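Local coordinates for protein histone-lysine N-methyltransferase SETMAR (PDB 3F2K) that joins a histone H3 methyltransferase to a DNA-binding mariner transposase domain, the part in this structure, and acts in DNA double-strand break repair and restart of stalled replication forks, at residues C37-I42 / E99-E104; V75-W78 / G83-H86; P125-D130 / Q142-L147. All coordinates share one frame; numbering follows the deposited sequence.

All three contacts are built on one mixed sheet of the transposase domain, which has an RNase H-like fold. Interaction 2 pairs strands 72-80 and 83-89 of the beta hairpin; interaction 1 sets helix 98-115 against the neighbouring strand 34-43; interaction 3 packs helix 140-147 on strand 126-128, which runs parallel to 34-43. Along the chain, interaction 2 falls between the two halves of interaction 1, and interaction 3 follows both. Centres of interactions 1 and 2 lie about 10 Å apart, 1 and 3 about 13 Å, 2 and 3 about 15 Å. Interactions 1 and 3 each give one aspartate to the same magnesium ion, so the site lies between strand 34-43 and the loop after 126-128.

Interaction 1. Residues C37-I42 / E99-E104. With MG (magnesium ion), chain D.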
ATOM      1  N   CYS A  37       0.132  -1.385   1.698  0.50 14.57           N
ATOM      2  CA  CYS A  37      -1.171  -1.502   1.049  0.50 14.78           C
ATOM      3  C   CYS A  37      -1.736  -0.151   0.753  0.50 15.24           C
ATOM      4  O   CYS A  37      -1.201   0.850   1.229  0.50 15.66           O
ATOM      5  CB  CYS A  37      -2.133  -2.239   1.976  0.50 15.45           C
ATOM      6  SG  CYS A  37      -2.613  -1.313   3.426  0.50 12.73           S
ATOM      7  N   ASP A  38      -2.836  -0.171  -0.000  1.00 16.13           N
ATOM      8  CA  ASP A  38      -3.665   0.988  -0.235  1.00 17.29           C
ATOM      9  C   ASP A  38      -4.937   0.520  -0.919  1.00 17.96           C
ATOM     10  O   ASP A  38      -5.011  -0.565  -1.553  1.00 17.91           O
ATOM     11  CB  ASP A  38      -2.947   2.072  -1.105  1.00 16.38           C
ATOM     12  CG  ASP A  38      -3.566   3.487  -0.917  1.00 19.76           C
ATOM     13  OD1 ASP A  38      -4.255   3.687   0.116  1.00 14.16           O
ATOM     14  OD2 ASP A  38      -3.332   4.339  -1.784  1.00 17.72           O
ATOM     15  N   GLU A  39      -5.894   1.411  -0.856  1.00 17.42           N
ATOM     16  CA  GLU A  39      -7.220   1.229  -1.478  1.00 17.63           C
ATOM     17  C   GLU A  39      -7.238   2.088  -2.748  1.00 17.73           C
ATOM     18  O   GLU A  39      -6.668   3.208  -2.809  1.00 17.74           O
ATOM     19  CB  GLU A  39      -8.312   1.675  -0.485  1.00 17.19           C
ATOM     20  CG  GLU A  39      -8.568   0.724   0.743  1.00 19.24           C
ATOM     21  CD  GLU A  39      -7.628   1.015   1.948  1.00 18.61           C
ATOM     22  OE1 GLU A  39      -6.771   1.904   1.854  1.00 18.87           O
ATOM     23  OE2 GLU A  39      -7.824   0.367   2.996  1.00 18.29           O
ATOM     24  N   LYS A  40      -7.909   1.569  -3.767  1.00 18.65           N
ATOM     25  CA  LYS A  40      -8.212   2.391  -4.950  1.00 21.28           C
ATOM     26  C   LYS A  40      -9.593   2.047  -5.544  1.00 23.11           C
ATOM     27  O   LYS A  40      -9.961   0.896  -5.670  1.00 20.71           O
ATOM     28  CB  LYS A  40      -7.114   2.184  -6.020  1.00 20.20           C
ATOM     29  CG  LYS A  40      -7.428   2.681  -7.417  1.00 21.05           C
ATOM     30  CD  LYS A  40      -6.226   2.556  -8.312  1.00 21.33           C
ATOM     31  CE  LYS A  40      -6.586   2.953  -9.739  1.00 26.97           C
ATOM     32  NZ  LYS A  40      -6.569   4.428  -9.673  1.00 27.42           N
ATOM     33  N   TRP A  41     -10.345   3.076  -5.910  1.00 25.10           N
ATOM     34  CA  TRP A  41     -11.506   2.862  -6.797  1.00 26.39           C
ATOM     35  C   TRP A  41     -11.122   2.678  -8.281  1.00 25.96           C
ATOM     36  O   TRP A  41     -10.524   3.582  -8.926  1.00 27.87           O
ATOM     37  CB  TRP A  41     -12.523   4.026  -6.624  1.00 27.91           C
ATOM     38  CG  TRP A  41     -13.172   4.038  -5.277  1.00 31.18           C
ATOM     39  CD1 TRP A  41     -12.808   4.786  -4.206  1.00 34.47           C
ATOM     40  CD2 TRP A  41     -14.259   3.200  -4.836  1.00 33.01           C
ATOM     41  NE1 TRP A  41     -13.606   4.485  -3.132  1.00 35.70           N
ATOM     42  CE2 TRP A  41     -14.514   3.526  -3.495  1.00 36.11           C
ATOM     43  CE3 TRP A  41     -15.052   2.228  -5.458  1.00 32.10           C
ATOM     44  CZ2 TRP A  41     -15.542   2.898  -2.743  1.00 33.99           C
ATOM     45  CZ3 TRP A  41     -16.064   1.603  -4.727  1.00 34.13           C
ATOM     46  CH2 TRP A  41     -16.288   1.924  -3.377  1.00 31.45           C
ATOM     47  N   ILE A  42     -11.476   1.518  -8.811  1.00 26.01           N
ATOM     48  CA  ILE A  42     -11.220   1.182 -10.202  1.00 27.34           C
ATOM     49  C   ILE A  42     -12.566   1.479 -10.947  1.00 28.63           C
ATOM     50  O   ILE A  42     -13.582   0.854 -10.658  1.00 27.86           O
ATOM     51  CB  ILE A  42     -10.920  -0.264 -10.402  1.00 27.47           C
ATOM     52  CG1 ILE A  42      -9.530  -0.617  -9.833  1.00 27.25           C
ATOM     53  CG2 ILE A  42     -11.037  -0.641 -11.965  1.00 27.54           C
ATOM     54  CD1 ILE A  42      -9.138  -2.055 -10.043  1.00 28.00           C
ATOM     55  N   GLU A  99     -13.646  -2.791  11.313  1.00 17.29           N
ATOM     56  CA  GLU A  99     -13.973  -4.195  11.560  1.00 17.14           C
ATOM     57  C   GLU A  99     -13.603  -5.020  10.319  1.00 17.00           C
ATOM     58  O   GLU A  99     -12.975  -6.080  10.413  1.00 16.12           O
ATOM     59  CB  GLU A  99     -15.469  -4.408  11.965  1.00 16.10           C
ATOM     60  CG  GLU A  99     -15.733  -3.923  13.393  1.00 16.79           C
ATOM     61  CD  GLU A  99     -16.105  -2.419  13.465  1.00 16.99           C
ATOM     62  OE1 GLU A  99     -16.150  -1.700  12.423  1.00 18.90           O
ATOM     63  OE2 GLU A  99     -16.441  -1.958  14.554  1.00 14.53           O
ATOM     64  N   LYS A 100     -13.991  -4.526   9.169  1.00 16.03           N
ATOM     65  CA  LYS A 100     -13.725  -5.210   7.892  1.00 17.53           C
ATOM     66  C   LYS A 100     -12.199  -5.229   7.663  1.00 16.79           C
ATOM     67  O   LYS A 100     -11.664  -6.210   7.179  1.00 16.11           O
ATOM     68  CB  LYS A 100     -14.421  -4.411   6.764  1.00 18.38           C
ATOM     69  CG  LYS A 100     -14.068  -4.841   5.332  1.00 21.80           C
ATOM     70  CD  LYS A 100     -14.171  -6.334   5.287  1.00 24.89           C
ATOM     71  CE  LYS A 100     -14.855  -6.795   4.046  1.00 30.77           C
ATOM     72  NZ  LYS A 100     -13.802  -7.138   3.037  1.00 34.54           N
ATOM     73  N   TYR A 101     -11.563  -4.085   7.873  1.00 17.48           N
ATOM     74  CA  TYR A 101     -10.090  -3.985   7.602  1.00 16.23           C
ATOM     75  C   TYR A 101      -9.334  -4.925   8.530  1.00 16.30           C
ATOM     76  O   TYR A 101      -8.350  -5.563   8.058  1.00 16.51           O
ATOM     77  CB  TYR A 101      -9.633  -2.571   7.768  1.00 15.48           C
ATOM     78  CG  TYR A 101      -8.266  -2.253   7.281  1.00 16.82           C
ATOM     79  CD1 TYR A 101      -8.003  -2.177   5.898  1.00 14.95           C
ATOM     80  CD2 TYR A 101      -7.248  -1.966   8.190  1.00 15.37           C
ATOM     81  CE1 TYR A 101      -6.772  -1.800   5.428  1.00 16.84           C
ATOM     82  CE2 TYR A 101      -5.941  -1.600   7.724  1.00 17.47           C
ATOM     83  CZ  TYR A 101      -5.741  -1.516   6.336  1.00 16.88           C
ATOM     84  OH  TYR A 101      -4.477  -1.154   5.841  1.00 20.29           O
ATOM     85  N   ALA A 102      -9.776  -5.061   9.791  1.00 13.84           N
ATOM     86  CA  ALA A 102      -9.168  -6.064  10.703  1.00 16.51           C
ATOM     87  C   ALA A 102      -9.233  -7.527  10.179  1.00 17.89           C
ATOM     88  O   ALA A 102      -8.220  -8.260  10.253  1.00 16.59           O
ATOM     89  CB  ALA A 102      -9.722  -5.933  12.173  1.00 16.76           C
ATOM     90  N   GLN A 103     -10.391  -7.913   9.625  1.00 17.94           N
ATOM     91  CA  GLN A 103     -10.593  -9.241   9.042  1.00 20.07           C
ATOM     92  C   GLN A 103      -9.714  -9.401   7.808  1.00 18.35           C
ATOM     93  O   GLN A 103      -9.126 -10.460   7.584  1.00 17.23           O
ATOM     94  CB  GLN A 103     -12.068  -9.464   8.707  1.00 19.86           C
ATOM     95  CG  GLN A 103     -12.893  -9.613   9.976  1.00 28.98           C
ATOM     96  CD  GLN A 103     -12.320 -10.724  10.907  1.00 37.16           C
ATOM     97  OE1 GLN A 103     -12.012 -10.482  12.095  1.00 41.20           O
ATOM     98  NE2 GLN A 103     -12.107 -11.921  10.334  1.00 42.65           N
ATOM     99  N   GLU A 104      -9.541  -8.316   7.050  1.00 16.76           N
ATOM    100  CA  GLU A 104      -8.669  -8.357   5.882  1.00 16.29           C
ATOM    101  C   GLU A 104      -7.206  -8.557   6.259  1.00 16.44           C
ATOM    102  O   GLU A 104      -6.473  -9.299   5.575  1.00 17.38           O
ATOM    103  CB  GLU A 104      -8.847  -7.062   5.083  1.00 18.17           C
ATOM    104  CG  GLU A 104     -10.195  -7.085   4.254  1.00 23.63           C
ATOM    105  CD  GLU A 104     -10.327  -8.228   3.207  1.00 30.27           C
ATOM    106  OE1 GLU A 104      -9.360  -8.591   2.502  1.00 31.31           O
ATOM    107  OE2 GLU A 104     -11.459  -8.759   3.048  1.00 35.32           O
TER
HETATM  108 MG    MG D 227      -5.299   5.536   0.673  1.00 20.28          MG
HETATM  109  O   HOH W   1      -4.047   6.611  -0.790  1.00 20.19           O
HETATM  110  O   HOH W   2      -6.424   4.486   2.188  1.00 18.58           O
HETATM  111  O   HOH W   3      -6.732   5.026  -0.683  1.00 20.19           O
HETATM  112  O   HOH W   4      -6.392   7.317   1.212  1.00 17.82           O
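Tyr-101 reaches from helix 98-115 toward Glu-39 with its CG anti to the backbone N (chi1 -168°), and Glu-39 answers with a chain bent at chi2 (87°) that swings its carboxylate round to the ring. There Glu-39 OE2 lies 3.4 Å from Tyr-101 CE1, with carboxylate and ring planes 33° apart. At the hydroxyl end of the same ring, SG of Cys-37 sits near the ring plane, 3.1 Å from Tyr-101 OH; this short approach belongs to one of two deposited conformers of the cysteine and is therefore doubtful. No hydrogen bond joins the two segments. The carboxylate of Glu-39 is held by other partners: OE2 is hydrogen-bonded to His-135, whose ring also stacks on Tyr-101, while Glu-39 OE1 accepts from water 2 at 2.6 Å. That water is a magnesium ligand, so Glu-39 acts as a second-shell residue, positioning a water instead of touching the metal. Glu-39 O accepts from a second metal-bound water, water 3, at 2.8 Å. Asp-38, on the strand's other side, binds the ion directly through OD1 at 2.2 Å; its OD2 accepts from water 1 at 2.6 Å and from Asn-165, probably the asparagine that replaces the third aspartate of active mariner transposases. Asp-130 OD2 and water 4 complete six ligands. On the helix, Lys-100 NZ bridges to Glu-104 OE2 at 2.8 Å, approaching from above the carboxylate plane. While Glu-39 packs on the flanking helix in this domain, Asp-38, on a central strand of the RNase H-like sheet, supplies the first metal-binding acid, as in the DDE transposases.

Interaction 2. Residues V75-W78 / G83-H86; sequences VTIW and GLIH
Trp-78 and His-86 form a hydrogen-bonded antiparallel pair in which one carbonyl serves two amides. Trp-78 N gives its hydrogen to His-86 O at 2.7 Å. In return, Trp-78 O accepts from His-86 N at 3.1 Å and from Ile-85 N at 2.9 Å, both donors tilted somewhat out of the carbonyl plane. Two consecutive residues facing one across the strands make this a classic beta bulge, set in the hairpin of strands 72-80 and 83-89 at the edge of the sheet. His-86 O is used further: it lies in the plane of the Trp-78 indole, at its edge, 3.4 Å from CD1, and takes a CA-H...O contact from Ile-77 CA at 3.6 Å. The two side chains run side by side in the same direction, CD2 of His-86 being 3.7 Å from CD1 of Trp-78, with ring planes 33° apart. Both imidazole nitrogens are satisfied from helix 98-115: ND1 is hydrogen-bonded to Lys-111 NZ and NE2 to Glu-104 OE1. On the sheet's other face Ile-77 sets CG1 anti to the backbone N (chi1 -174°), which carries the chain toward Leu-84; CG1 meets CD1 of Leu-84 at 3.6 Å, the side chains crossing at about a right angle against helix 184-196, where Phe-191 touches Ile-77 and Val-195 touches Leu-84.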
ATOM      1  N   VAL A  75     -10.635  -1.776  -4.783  1.00 22.43           N
ATOM      2  CA  VAL A  75      -9.657  -2.865  -4.561  1.00 20.67           C
ATOM      3  C   VAL A  75      -8.701  -2.414  -3.451  1.00 20.30           C
ATOM      4  O   VAL A  75      -8.439  -1.195  -3.260  1.00 20.01           O
ATOM      5  CB  VAL A  75      -8.916  -3.268  -5.881  1.00 20.53           C
ATOM      6  CG1 VAL A  75      -8.011  -2.111  -6.414  1.00 21.75           C
ATOM      7  CG2 VAL A  75      -8.093  -4.604  -5.709  1.00 20.94           C
ATOM      8  N   THR A  76      -8.204  -3.385  -2.701  1.00 18.90           N
ATOM      9  CA  THR A  76      -7.175  -3.205  -1.698  1.00 18.55           C
ATOM     10  C   THR A  76      -6.132  -4.281  -2.100  1.00 18.55           C
ATOM     11  O   THR A  76      -6.462  -5.445  -2.404  1.00 20.45           O
ATOM     12  CB  THR A  76      -7.715  -3.388  -0.256  1.00 19.41           C
ATOM     13  OG1 THR A  76      -8.871  -2.536  -0.063  1.00 19.28           O
ATOM     14  CG2 THR A  76      -6.614  -3.031   0.766  1.00 18.78           C
ATOM     15  N   ILE A  77      -4.899  -3.838  -2.200  1.00 18.95           N
ATOM     16  CA  ILE A  77      -3.770  -4.713  -2.504  1.00 17.55           C
ATOM     17  C   ILE A  77      -2.729  -4.610  -1.395  1.00 16.59           C
ATOM     18  O   ILE A  77      -2.388  -3.513  -0.898  1.00 16.00           O
ATOM     19  CB  ILE A  77      -3.142  -4.411  -3.901  1.00 18.99           C
ATOM     20  CG1 ILE A  77      -2.046  -5.465  -4.231  1.00 18.39           C
ATOM     21  CG2 ILE A  77      -2.624  -2.997  -3.972  1.00 22.58           C
ATOM     22  CD1 ILE A  77      -1.414  -5.329  -5.624  1.00 20.27           C
ATOM     23  N   TRP A  78      -2.207  -5.767  -1.020  1.00 15.94           N
ATOM     24  CA  TRP A  78      -1.232  -5.912  -0.013  1.00 15.68           C
ATOM     25  C   TRP A  78      -0.020  -6.622  -0.617  1.00 15.35           C
ATOM     26  O   TRP A  78      -0.143  -7.683  -1.219  1.00 16.15           O
ATOM     27  CB  TRP A  78      -1.775  -6.839   1.121  1.00 18.42           C
ATOM     28  CG  TRP A  78      -3.121  -6.406   1.727  1.00 18.97           C
ATOM     29  CD1 TRP A  78      -4.370  -6.558   1.177  1.00 20.05           C
ATOM     30  CD2 TRP A  78      -3.298  -5.804   2.965  1.00 19.90           C
ATOM     31  NE1 TRP A  78      -5.319  -6.099   2.017  1.00 21.72           N
ATOM     32  CE2 TRP A  78      -4.685  -5.599   3.128  1.00 20.25           C
ATOM     33  CE3 TRP A  78      -2.405  -5.380   3.980  1.00 17.17           C
ATOM     34  CZ2 TRP A  78      -5.212  -4.974   4.242  1.00 22.75           C
ATOM     35  CZ3 TRP A  78      -2.920  -4.759   5.065  1.00 20.46           C
ATOM     36  CH2 TRP A  78      -4.321  -4.597   5.218  1.00 23.35           C
ATOM     37  N   GLY A  83       6.943  -9.799  -3.138  1.00 18.25           N
ATOM     38  CA  GLY A  83       5.828  -9.992  -4.030  1.00 17.25           C
ATOM     39  C   GLY A  83       4.436  -9.675  -3.520  1.00 16.63           C
ATOM     40  O   GLY A  83       4.280  -9.100  -2.391  1.00 15.70           O
ATOM     41  N   LEU A  84       3.466 -10.047  -4.375  1.00 16.59           N
ATOM     42  CA  LEU A  84       2.043  -9.864  -4.081  1.00 18.87           C
ATOM     43  C   LEU A  84       1.681 -10.816  -2.916  1.00 18.65           C
ATOM     44  O   LEU A  84       2.043 -12.001  -2.958  1.00 18.55           O
ATOM     45  CB  LEU A  84       1.208 -10.252  -5.307  1.00 18.16           C
ATOM     46  CG  LEU A  84      -0.307 -10.156  -5.114  1.00 23.83           C
ATOM     47  CD1 LEU A  84      -0.700  -8.740  -4.740  1.00 22.43           C
ATOM     48  CD2 LEU A  84      -1.032 -10.631  -6.426  1.00 22.79           C
ATOM     49  N   ILE A  85       0.965 -10.277  -1.926  1.00 17.56           N
ATOM     50  CA  ILE A  85       0.502 -11.045  -0.751  1.00 17.71           C
ATOM     51  C   ILE A  85      -1.009 -11.369  -0.888  1.00 18.09           C
ATOM     52  O   ILE A  85      -1.445 -12.570  -0.831  1.00 16.99           O
ATOM     53  CB  ILE A  85       0.853 -10.392   0.618  1.00 16.77           C
ATOM     54  CG1 ILE A  85       2.391 -10.254   0.846  1.00 14.48           C
ATOM     55  CG2 ILE A  85       0.297 -11.294   1.835  1.00 17.18           C
ATOM     56  CD1 ILE A  85       2.774  -9.276   1.985  1.00 15.58           C
ATOM     57  N   HIS A  86      -1.812 -10.332  -1.050  1.00 18.50           N
ATOM     58  CA  HIS A  86      -3.290 -10.478  -0.925  1.00 17.23           C
ATOM     59  C   HIS A  86      -3.911  -9.297  -1.665  1.00 19.00           C
ATOM     60  O   HIS A  86      -3.381  -8.161  -1.601  1.00 16.77           O
ATOM     61  CB  HIS A  86      -3.746 -10.428   0.590  1.00 18.57           C
ATOM     62  CG  HIS A  86      -5.260 -10.528   0.757  1.00 20.67           C
ATOM     63  ND1 HIS A  86      -6.008 -11.557   0.210  1.00 20.48           N
ATOM     64  CD2 HIS A  86      -6.142  -9.740   1.425  1.00 21.59           C
ATOM     65  CE1 HIS A  86      -7.281 -11.391   0.536  1.00 20.32           C
ATOM     66  NE2 HIS A  86      -7.383 -10.301   1.291  1.00 24.23           N
TER

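Interaction 3. Residues P125-D130 / Q142-L147. With MG (magnesium ion), chain D.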
ATOM      1  N   PRO A 125       6.794  -8.510  10.709  1.00 18.41           N
ATOM      2  CA  PRO A 125       6.439  -7.648   9.620  1.00 18.60           C
ATOM      3  C   PRO A 125       6.168  -6.202  10.111  1.00 17.93           C
ATOM      4  O   PRO A 125       5.858  -6.012  11.276  1.00 16.60           O
ATOM      5  CB  PRO A 125       5.161  -8.265   9.084  1.00 19.24           C
ATOM      6  CG  PRO A 125       4.462  -8.860  10.392  1.00 17.11           C
ATOM      7  CD  PRO A 125       5.693  -9.426  11.137  1.00 19.50           C
ATOM      8  N   ILE A 126       6.298  -5.241   9.199  1.00 16.26           N
ATOM      9  CA  ILE A 126       6.094  -3.830   9.519  1.00 16.95           C
ATOM     10  C   ILE A 126       5.093  -3.312   8.501  1.00 16.06           C
ATOM     11  O   ILE A 126       5.302  -3.436   7.318  1.00 16.58           O
ATOM     12  CB  ILE A 126       7.446  -3.014   9.355  1.00 18.57           C
ATOM     13  CG1 ILE A 126       8.539  -3.543  10.312  1.00 17.04           C
ATOM     14  CG2 ILE A 126       7.160  -1.473   9.589  1.00 16.10           C
ATOM     15  CD1 ILE A 126       9.940  -2.905  10.012  1.00 17.61           C
ATOM     16  N   LEU A 127       3.941  -2.820   8.946  1.00 14.89           N
ATOM     17  CA  LEU A 127       2.928  -2.424   7.967  1.00 12.51           C
ATOM     18  C   LEU A 127       3.089  -0.934   7.663  1.00 12.60           C
ATOM     19  O   LEU A 127       3.225  -0.104   8.606  1.00 14.48           O
ATOM     20  CB  LEU A 127       1.519  -2.721   8.521  1.00 12.34           C
ATOM     21  CG  LEU A 127       0.413  -2.267   7.609  1.00 12.73           C
ATOM     22  CD1 LEU A 127       0.438  -3.015   6.224  1.00 16.43           C
ATOM     23  CD2 LEU A 127      -0.910  -2.542   8.326  1.00 16.29           C
ATOM     24  N   LEU A 128       3.098  -0.602   6.353  1.00 12.25           N
ATOM     25  CA  LEU A 128       3.093   0.807   5.895  1.00 14.78           C
ATOM     26  C   LEU A 128       1.766   1.026   5.194  1.00 12.70           C
ATOM     27  O   LEU A 128       1.486   0.463   4.145  1.00 13.22           O
ATOM     28  CB  LEU A 128       4.210   0.959   4.854  1.00 15.56           C
ATOM     29  CG  LEU A 128       4.428   2.336   4.179  1.00 16.71           C
ATOM     30  CD1 LEU A 128       4.173   3.455   5.051  1.00 21.84           C
ATOM     31  CD2 LEU A 128       5.878   2.252   3.446  1.00 16.62           C
ATOM     32  N   HIS A 129       0.947   1.863   5.810  1.00 13.88           N
ATOM     33  CA  HIS A 129      -0.334   2.186   5.267  1.00 12.87           C
ATOM     34  C   HIS A 129      -0.703   3.626   5.684  1.00 13.02           C
ATOM     35  O   HIS A 129      -0.143   4.180   6.620  1.00 13.81           O
ATOM     36  CB  HIS A 129      -1.436   1.126   5.641  1.00 14.18           C
ATOM     37  CG  HIS A 129      -1.856   1.028   7.083  1.00 12.09           C
ATOM     38  ND1 HIS A 129      -1.207   1.592   8.171  1.00 19.74           N
ATOM     39  CD2 HIS A 129      -2.882   0.307   7.614  1.00 10.51           C
ATOM     40  CE1 HIS A 129      -1.836   1.248   9.286  1.00 14.55           C
ATOM     41  NE2 HIS A 129      -2.861   0.486   8.970  1.00 16.60           N
ATOM     42  N   ASP A 130      -1.657   4.194   4.973  1.00 15.94           N
ATOM     43  CA  ASP A 130      -1.990   5.606   5.186  1.00 17.24           C
ATOM     44  C   ASP A 130      -2.985   5.757   6.339  1.00 18.82           C
ATOM     45  O   ASP A 130      -3.362   4.764   6.991  1.00 19.13           O
ATOM     46  CB  ASP A 130      -2.394   6.300   3.857  1.00 18.28           C
ATOM     47  CG  ASP A 130      -3.707   5.801   3.273  1.00 17.91           C
ATOM     48  OD1 ASP A 130      -4.575   5.265   4.011  1.00 16.82           O
ATOM     49  OD2 ASP A 130      -3.913   5.999   2.032  1.00 18.95           O
ATOM     50  N   GLN A 142      -5.801  -3.366  17.527  1.00 17.11           N
ATOM     51  CA  GLN A 142      -5.647  -4.621  18.279  1.00 18.26           C
ATOM     52  C   GLN A 142      -5.234  -5.835  17.394  1.00 17.63           C
ATOM     53  O   GLN A 142      -4.425  -6.639  17.814  1.00 17.19           O
ATOM     54  CB  GLN A 142      -6.903  -4.934  19.064  1.00 19.01           C
ATOM     55  CG  GLN A 142      -6.581  -6.074  20.089  1.00 23.78           C
ATOM     56  CD  GLN A 142      -7.771  -6.478  20.902  1.00 32.46           C
ATOM     57  OE1 GLN A 142      -8.746  -7.075  20.394  1.00 38.32           O
ATOM     58  NE2 GLN A 142      -7.707  -6.170  22.170  1.00 35.87           N
ATOM     59  N   LYS A 143      -5.766  -5.938  16.197  1.00 15.76           N
ATOM     60  CA  LYS A 143      -5.424  -7.031  15.316  1.00 15.57           C
ATOM     61  C   LYS A 143      -3.932  -6.987  14.997  1.00 15.49           C
ATOM     62  O   LYS A 143      -3.250  -8.006  14.982  1.00 13.73           O
ATOM     63  CB  LYS A 143      -6.244  -6.913  14.041  1.00 15.71           C
ATOM     64  CG  LYS A 143      -6.004  -8.090  13.026  1.00 17.04           C
ATOM     65  CD  LYS A 143      -6.236  -9.442  13.679  1.00 21.25           C
ATOM     66  CE  LYS A 143      -7.687  -9.637  14.061  1.00 21.12           C
ATOM     67  NZ  LYS A 143      -7.864 -11.117  14.367  1.00 22.87           N
ATOM     68  N   LEU A 144      -3.460  -5.786  14.678  1.00 15.01           N
ATOM     69  CA  LEU A 144      -2.048  -5.581  14.383  1.00 15.92           C
ATOM     70  C   LEU A 144      -1.220  -5.973  15.595  1.00 17.50           C
ATOM     71  O   LEU A 144      -0.267  -6.762  15.437  1.00 17.38           O
ATOM     72  CB  LEU A 144      -1.737  -4.136  13.939  1.00 15.38           C
ATOM     73  CG  LEU A 144      -2.333  -3.946  12.493  1.00 14.06           C
ATOM     74  CD1 LEU A 144      -2.327  -2.425  12.124  1.00 15.99           C
ATOM     75  CD2 LEU A 144      -1.673  -4.782  11.349  1.00 14.27           C
ATOM     76  N   ASN A 145      -1.613  -5.529  16.790  1.00 16.28           N
ATOM     77  CA  ASN A 145      -0.831  -5.866  17.960  1.00 14.88           C
ATOM     78  C   ASN A 145      -0.813  -7.423  18.164  1.00 16.87           C
ATOM     79  O   ASN A 145       0.254  -8.021  18.409  1.00 15.91           O
ATOM     80  CB  ASN A 145      -1.358  -5.115  19.192  1.00 14.17           C
ATOM     81  CG  ASN A 145      -0.657  -5.551  20.490  1.00 19.17           C
ATOM     82  OD1 ASN A 145      -1.232  -6.334  21.287  1.00 20.23           O
ATOM     83  ND2 ASN A 145       0.552  -5.064  20.706  1.00 21.49           N
ATOM     84  N   GLU A 146      -1.971  -8.049  18.040  1.00 17.37           N
ATOM     85  CA  GLU A 146      -2.138  -9.475  18.241  1.00 20.26           C
ATOM     86  C   GLU A 146      -1.376 -10.330  17.259  1.00 19.23           C
ATOM     87  O   GLU A 146      -0.823 -11.341  17.676  1.00 20.99           O
ATOM     88  CB  GLU A 146      -3.613  -9.860  18.222  1.00 19.60           C
ATOM     89  CG  GLU A 146      -4.328  -9.287  19.386  1.00 24.54           C
ATOM     90  CD  GLU A 146      -5.765  -9.801  19.462  1.00 30.18           C
ATOM     91  OE1 GLU A 146      -6.235 -10.340  18.451  1.00 32.87           O
ATOM     92  OE2 GLU A 146      -6.421  -9.631  20.518  1.00 32.34           O
ATOM     93  N   LEU A 147      -1.214  -9.863  16.024  1.00 16.97           N
ATOM     94  CA  LEU A 147      -0.487 -10.646  15.050  1.00 16.60           C
ATOM     95  C   LEU A 147       0.973 -10.317  14.982  1.00 16.98           C
ATOM     96  O   LEU A 147       1.689 -10.946  14.194  1.00 17.84           O
ATOM     97  CB  LEU A 147      -1.124 -10.503  13.670  1.00 16.74           C
ATOM     98  CG  LEU A 147      -2.562 -10.998  13.482  1.00 14.89           C
ATOM     99  CD1 LEU A 147      -2.950 -10.702  12.080  1.00 15.59           C
ATOM    100  CD2 LEU A 147      -2.662 -12.585  13.739  1.00 18.79           C
TER
HETATM  101 MG    MG D 227      -5.299   5.536   0.673  1.00 20.28          MG
HETATM  102  O   HOH W   2      -6.424   4.486   2.188  1.00 18.58           O
HETATM  103  O   HOH W   4      -6.392   7.317   1.212  1.00 17.82           O
HETATM  104  O   HOH W   3      -6.732   5.026  -0.683  1.00 20.19           O
HETATM  105  O   HOH W   1      -4.047   6.611  -0.790  1.00 20.19           O
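On the strand that leads into the magnesium site of the transposase domain, Leu-127 meets Leu-144 of the short helix 140-147. The side chains meet at about a right angle, methyl to methyl, with CD2 of Leu-127 3.8 Å from CD2 of Leu-144 and 4.1 Å from its CD1. Leu-144 points its CG anti to the carbonyl carbon (chi1 -71°), which turns the isobutyl group to Leu-127, and Ile-105, Tyr-149 and Val-151 complete its apolar surroundings. The same CD2 of Leu-127 also rests 3.5 Å above the plane of the His-129 ring, offset toward its rim, so this methyl touches both the helix leucine and the imidazole. Leu-144 CD1 comes 4.3 Å from His-129 NE2. No hydrogen bond crosses between the segments. Beyond the strand's end Asp-130 places CG between its backbone N and carbonyl carbon (chi1 68°) and binds the ion through OD2 at 2.0 Å. Its other oxygen, OD1, accepts from the metal-bound water 2 at 2.7 Å and from the backbone N of Ala-132, which should restrict the group's rotation. Asp-38, on the adjacent parallel strand, and Asp-130, just past the fourth strand of the RNase H-like fold, are the first two acidic positions of a DDE-type site, the third being probably Asn-165 here.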